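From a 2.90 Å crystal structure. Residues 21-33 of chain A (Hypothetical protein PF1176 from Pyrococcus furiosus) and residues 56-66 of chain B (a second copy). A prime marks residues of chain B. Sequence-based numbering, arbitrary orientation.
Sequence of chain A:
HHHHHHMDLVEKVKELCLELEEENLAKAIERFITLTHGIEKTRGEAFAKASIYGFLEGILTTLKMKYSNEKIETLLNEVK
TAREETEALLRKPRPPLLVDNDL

Chain A, residues 21-33: EEENLAKAIERFI
Chain B (56-66) LEGILTTLKMK

No hydrogen bond joins the modelled atoms of these two stretches; the contact rests on packing, with 333 Å² buried in all. Helix 23-33 runs nearly antiparallel to helix 56-63′, at 148° between N-to-C directions, and the axes approach to 10.1 Å. The closest CA pair, Leu25 and Thr62′, lies 6.2 Å apart and marks the register.

Leu25 (chi1 t, chi2 p) leaves its backbone sideways, yet its end reaches across: CD1 lies 3.5 Å from Thr62′ CB, 4.1 Å from Thr61′ CG2 and 3.9 Å from Met65′ CG. One turn on, Ala28 points toward the partner, and its CB meets Thr61′ CG2 at 3.8 Å. In the m rotamer Thr61′ turns CG2 to Ala28, while its OG1 donates a very short 2.4 Å hydrogen bond to Glu57′ O.

Beyond the helical phi/psi of Lys64′, selenomethionine Met65′ (phi/psi -87/10, chi1 m, chi2 m) packs against Asn24, modelled only to CB, with SE 3.6 Å from Asn24 CB. Glu22, at phi/psi -60/97 after the positive phi of Glu21 (85/-28), adds a looser approach, OE2 to Met65′ CB at 4.3 Å. At the other end Phe32 (t, chi2 -79°) presents its ring edge to an extended Glu57′ (t, t), with CE2 3.7 Å from Glu57′ OE2.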

# COMPACT_ATOMS: atom_id res chain seq x y z
N GLU A 21 -5.02 -26.87 8.26
CA GLU A 21 -6.19 -27.56 8.78
C GLU A 21 -7.19 -26.56 9.33
O GLU A 21 -8.38 -26.82 9.33
CB GLU A 21 -5.80 -28.56 9.87
N GLU A 22 -6.68 -25.42 9.78
CA GLU A 22 -7.53 -24.36 10.33
C GLU A 22 -8.51 -23.91 9.27
O GLU A 22 -8.18 -23.08 8.42
CB GLU A 22 -6.70 -23.18 10.78
CG GLU A 22 -6.89 -22.82 12.24
CD GLU A 22 -6.21 -23.81 13.17
OE1 GLU A 22 -4.99 -24.00 13.03
OE2 GLU A 22 -6.90 -24.37 14.05
N GLU A 23 -9.72 -24.48 9.33
CA GLU A 23 -10.78 -24.19 8.38
C GLU A 23 -11.76 -23.14 8.88
O GLU A 23 -12.04 -22.15 8.19
CB GLU A 23 -11.53 -25.47 8.07
N ASN A 24 -12.30 -23.36 10.08
CA ASN A 24 -13.25 -22.41 10.65
C ASN A 24 -12.62 -21.01 10.66
O ASN A 24 -13.32 -19.99 10.62
CB ASN A 24 -13.64 -22.85 12.06
N LEU A 25 -11.29 -20.99 10.68
CA LEU A 25 -10.54 -19.74 10.69
C LEU A 25 -10.61 -19.11 9.31
O LEU A 25 -10.91 -17.92 9.18
CB LEU A 25 -9.09 -20.02 11.05
CG LEU A 25 -8.27 -18.81 11.49
CD1 LEU A 25 -8.97 -18.14 12.67
CD2 LEU A 25 -6.86 -19.26 11.87
N ALA A 26 -10.34 -19.92 8.30
CA ALA A 26 -10.39 -19.47 6.91
C ALA A 26 -11.83 -19.07 6.63
O ALA A 26 -12.09 -18.12 5.89
CB ALA A 26 -9.96 -20.60 5.99
N LYS A 27 -12.77 -19.80 7.23
CA LYS A 27 -14.19 -19.50 7.06
C LYS A 27 -14.52 -18.17 7.75
O LYS A 27 -15.35 -17.40 7.27
CB LYS A 27 -15.03 -20.63 7.66
N ALA A 28 -13.85 -17.92 8.88
CA ALA A 28 -14.01 -16.70 9.68
C ALA A 28 -13.59 -15.45 8.90
O ALA A 28 -14.27 -14.43 8.92
CB ALA A 28 -13.21 -16.81 10.96
N ILE A 29 -12.44 -15.54 8.23
CA ILE A 29 -11.97 -14.43 7.42
C ILE A 29 -13.07 -13.98 6.47
O ILE A 29 -13.49 -12.83 6.48
CB ILE A 29 -10.72 -14.82 6.59
CG1 ILE A 29 -9.55 -15.09 7.53
CG2 ILE A 29 -10.37 -13.71 5.60
CD1 ILE A 29 -8.28 -15.54 6.82
N GLU A 30 -13.55 -14.91 5.64
CA GLU A 30 -14.61 -14.59 4.69
C GLU A 30 -15.73 -13.88 5.43
O GLU A 30 -16.20 -12.81 5.01
CB GLU A 30 -15.14 -15.86 4.02
CG GLU A 30 -14.10 -16.58 3.17
CD GLU A 30 -14.58 -17.96 2.70
OE1 GLU A 30 -15.05 -18.76 3.55
OE2 GLU A 30 -14.47 -18.25 1.50
N ARG A 31 -16.16 -14.46 6.55
CA ARG A 31 -17.22 -13.84 7.32
C ARG A 31 -16.81 -12.40 7.61
O ARG A 31 -17.61 -11.48 7.45
CB ARG A 31 -17.44 -14.61 8.62
N PHE A 32 -15.55 -12.18 8.00
CA PHE A 32 -15.08 -10.83 8.30
C PHE A 32 -15.02 -9.91 7.07
O PHE A 32 -15.59 -8.81 7.08
CB PHE A 32 -13.71 -10.90 9.00
CG PHE A 32 -13.19 -9.56 9.46
CD1 PHE A 32 -12.61 -8.67 8.57
CD2 PHE A 32 -13.35 -9.16 10.78
CE1 PHE A 32 -12.20 -7.40 8.98
CE2 PHE A 32 -12.95 -7.89 11.20
CZ PHE A 32 -12.37 -7.02 10.30
N ILE A 33 -14.35 -10.35 6.01
CA ILE A 33 -14.26 -9.50 4.82
C ILE A 33 -15.65 -9.12 4.31
O ILE A 33 -15.87 -7.99 3.88
CB ILE A 33 -13.46 -10.19 3.74
N LEU B 56 -7.29 -6.91 17.25
CA LEU B 56 -7.74 -7.65 18.42
C LEU B 56 -8.73 -8.76 18.05
O LEU B 56 -8.65 -9.87 18.59
CB LEU B 56 -8.40 -6.69 19.41
CG LEU B 56 -7.44 -5.73 20.11
CD1 LEU B 56 -8.21 -4.78 21.00
CD2 LEU B 56 -6.45 -6.55 20.93
N GLU B 57 -9.65 -8.46 17.13
CA GLU B 57 -10.62 -9.46 16.72
C GLU B 57 -9.95 -10.58 15.95
O GLU B 57 -10.40 -11.72 15.99
CB GLU B 57 -11.72 -8.87 15.85
CG GLU B 57 -12.73 -9.94 15.46
CD GLU B 57 -13.94 -9.43 14.70
OE1 GLU B 57 -14.67 -10.28 14.16
OE2 GLU B 57 -14.17 -8.20 14.65
N GLY B 58 -8.87 -10.26 15.25
CA GLY B 58 -8.15 -11.27 14.50
C GLY B 58 -7.58 -12.27 15.49
O GLY B 58 -7.56 -13.47 15.22
N ILE B 59 -7.11 -11.77 16.62
CA ILE B 59 -6.55 -12.61 17.66
C ILE B 59 -7.68 -13.37 18.35
O ILE B 59 -7.70 -14.60 18.37
CB ILE B 59 -5.81 -11.76 18.70
CG1 ILE B 59 -4.75 -10.91 17.99
CG2 ILE B 59 -5.18 -12.64 19.77
CD1 ILE B 59 -4.05 -9.94 18.90
N LEU B 60 -8.63 -12.63 18.91
CA LEU B 60 -9.76 -13.26 19.60
C LEU B 60 -10.42 -14.33 18.75
O LEU B 60 -10.96 -15.29 19.27
CB LEU B 60 -10.80 -12.20 19.98
CG LEU B 60 -10.39 -11.19 21.05
CD1 LEU B 60 -11.57 -10.29 21.41
CD2 LEU B 60 -9.90 -11.94 22.28
N THR B 61 -10.38 -14.15 17.43
CA THR B 61 -11.00 -15.10 16.52
C THR B 61 -10.22 -16.40 16.41
O THR B 61 -10.77 -17.48 16.60
CB THR B 61 -11.13 -14.52 15.12
OG1 THR B 61 -11.94 -13.35 15.17
CG2 THR B 61 -11.76 -15.53 14.18
N THR B 62 -8.94 -16.28 16.10
CA THR B 62 -8.12 -17.47 15.97
C THR B 62 -7.88 -18.10 17.34
O THR B 62 -7.68 -19.30 17.46
CB THR B 62 -6.80 -17.14 15.21
OG1 THR B 62 -5.78 -18.07 15.60
CG2 THR B 62 -6.35 -15.76 15.48
N LEU B 63 -7.95 -17.29 18.39
CA LEU B 63 -7.77 -17.82 19.75
C LEU B 63 -8.89 -18.79 20.00
O LEU B 63 -8.66 -19.92 20.41
CB LEU B 63 -7.84 -16.71 20.80
CG LEU B 63 -6.53 -16.35 21.49
CD1 LEU B 63 -6.81 -15.36 22.59
CD2 LEU B 63 -5.89 -17.61 22.04
N LYS B 64 -10.11 -18.33 19.75
CA LYS B 64 -11.32 -19.11 19.92
C LYS B 64 -11.23 -20.48 19.22
O LYS B 64 -12.02 -21.38 19.49
CB LYS B 64 -12.49 -18.29 19.37
CG LYS B 64 -13.84 -18.94 19.38
CD LYS B 64 -14.81 -18.05 18.63
CE LYS B 64 -16.15 -18.71 18.42
NZ LYS B 64 -16.99 -17.98 17.43
N MSE B 65 -10.25 -20.64 18.33
CA MSE B 65 -10.10 -21.90 17.62
C MSE B 65 -9.24 -22.89 18.40
O MSE B 65 -8.86 -23.93 17.86
CB MSE B 65 -9.44 -21.66 16.25
CG MSE B 65 -10.14 -20.64 15.37
SE MSE B 65 -11.92 -21.14 14.75
CE MSE B 65 -13.02 -19.99 15.87
N LYS B 66 -8.93 -22.57 19.65
CA LYS B 66 -8.10 -23.46 20.47
C LYS B 66 -8.47 -23.52 21.95
O LYS B 66 -7.88 -24.29 22.71
CB LYS B 66 -6.62 -23.06 20.34